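LEOA (Escherichia coli, PDB 4AUR) probably binds and hydrolyses GTP as a bacterial dynamin of enterotoxigenic strains, with a GTPase head joined to a long helical domain. Local coordinates at residues T397-L400 against S401-E404. Residues are numbered along the deposited sequence; the frame is centred on the assembly and turned at random.
Sequences TRQL and SSSE
S401 turns its hydroxyl back on the turn before it: OG gives a hydrogen bond to T397 O, 3.0 Å away, meeting that oxygen almost end-on, with a C=O...O angle of 164°. The side chain is rotated with OG anti to its own carbonyl carbon and beside the backbone N, which brings the hydroxyl to T397 O, the carbonyl one turn back. The backbone N of S401 reaches the same T397 O only weakly, at 3.3 Å. R441 NH1, from helix 430-447, is also hydrogen-bonded to S401 OG, linking this hydroxyl to the neighbouring helix. The whole stretch belongs to helix 368-408, one of the long helices of the dynamin-like helical domain, where neighbouring helices run as an elongated bundle. One residue on, S402 holds its hydroxyl in a different rotamer, OG between the backbone N and the carbonyl carbon, from where it hydrogen-bonds Q399 O at i-3, 2.8 Å off. This approach is from the flank, with a C=O...O angle of 115°. S403 N takes the regular i-4 bond to the same Q399 O at 3.1 Å, and both donors stand on one face of the carbonyl plane. K302 of the adjacent helix 275-343 bonds through NZ to Q399 O and S402 OG as well. The side chain of Q399, bent at chi2, touches D306, R309 and F310 of that same helix. L400, buried, accepts a nearly straight backbone bond from E404 N to L400 O at 3.0 Å, with an N-H...O angle of 170°, while its side chain, like that of S403, packs against helix 430-447, touching R441 where S403 meets I437.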
loop_
_atom_site.group_PDB
_atom_site.type_symbol
_atom_site.label_atom_id
_atom_site.label_comp_id
_atom_site.label_asym_id
_atom_site.label_seq_id
_atom_site.Cartn_x
_atom_site.Cartn_y
_atom_site.Cartn_z
ATOM N N THR A 397 -14.149 -8.962 19.741
ATOM C CA THR A 397 -14.304 -10.097 18.857
ATOM C C THR A 397 -14.648 -9.633 17.455
ATOM O O THR A 397 -14.213 -10.220 16.491
ATOM C CB THR A 397 -15.340 -11.077 19.461
ATOM O OG1 THR A 397 -14.677 -11.862 20.455
ATOM C CG2 THR A 397 -15.978 -11.987 18.438
ATOM N N ARG A 398 -15.395 -8.562 17.313
ATOM C CA ARG A 398 -15.687 -8.090 15.970
ATOM C C ARG A 398 -14.431 -7.555 15.244
ATOM O O ARG A 398 -14.228 -7.820 14.057
ATOM C CB ARG A 398 -16.806 -7.036 15.986
ATOM C CG ARG A 398 -16.949 -6.313 14.658
ATOM C CD ARG A 398 -18.300 -5.656 14.421
ATOM N NE ARG A 398 -18.465 -5.405 12.985
ATOM C CZ ARG A 398 -19.565 -4.932 12.411
ATOM N NH1 ARG A 398 -20.633 -4.629 13.144
ATOM N NH2 ARG A 398 -19.592 -4.758 11.093
ATOM N N GLN A 399 -13.615 -6.790 15.956
ATOM C CA GLN A 399 -12.438 -6.145 15.390
ATOM C C GLN A 399 -11.299 -7.126 15.072
ATOM O O GLN A 399 -10.628 -7.009 14.051
ATOM C CB GLN A 399 -11.924 -5.099 16.371
ATOM C CG GLN A 399 -12.860 -3.941 16.577
ATOM C CD GLN A 399 -13.476 -3.452 15.292
ATOM O OE1 GLN A 399 -12.790 -3.176 14.317
ATOM N NE2 GLN A 399 -14.789 -3.328 15.293
ATOM N N LEU A 400 -11.076 -8.078 15.968
ATOM C CA LEU A 400 -10.132 -9.166 15.719
ATOM C C LEU A 400 -10.492 -9.900 14.444
ATOM O O LEU A 400 -9.623 -10.315 13.678
ATOM C CB LEU A 400 -10.181 -10.165 16.859
ATOM C CG LEU A 400 -9.614 -9.671 18.158
ATOM C CD1 LEU A 400 -9.609 -10.805 19.162
ATOM C CD2 LEU A 400 -8.219 -9.123 17.943
ATOM N N SER A 401 -11.785 -10.082 14.231
ATOM C CA SER A 401 -12.236 -10.809 13.083
ATOM C C SER A 401 -12.060 -10.014 11.818
ATOM O O SER A 401 -11.944 -10.598 10.759
ATOM C CB SER A 401 -13.685 -11.238 13.267
ATOM O OG SER A 401 -13.733 -12.220 14.287
ATOM N N SER A 402 -12.055 -8.691 11.903
ATOM C CA SER A 402 -11.882 -7.896 10.687
ATOM C C SER A 402 -10.399 -7.752 10.332
ATOM O O SER A 402 -10.073 -7.441 9.205
ATOM C CB SER A 402 -12.540 -6.527 10.814
ATOM O OG SER A 402 -11.955 -5.832 11.883
ATOM N N SER A 403 -9.517 -7.938 11.301
ATOM C CA SER A 403 -8.106 -8.041 11.016
ATOM C C SER A 403 -7.840 -9.387 10.341
ATOM O O SER A 403 -7.184 -9.441 9.312
ATOM C CB SER A 403 -7.279 -7.910 12.287
ATOM O OG SER A 403 -7.489 -6.655 12.897
ATOM N N GLU A 404 -8.370 -10.467 10.904
ATOM C CA GLU A 404 -8.221 -11.784 10.298
ATOM C C GLU A 404 -8.608 -11.718 8.832
ATOM O O GLU A 404 -7.923 -12.241 7.954
ATOM C CB GLU A 404 -9.127 -12.798 10.998
ATOM C CG GLU A 404 -9.192 -14.151 10.278
ATOM C CD GLU A 404 -10.448 -14.985 10.562
ATOM O OE1 GLU A 404 -11.475 -14.453 11.088
ATOM O OE2 GLU A 404 -10.395 -16.201 10.234
#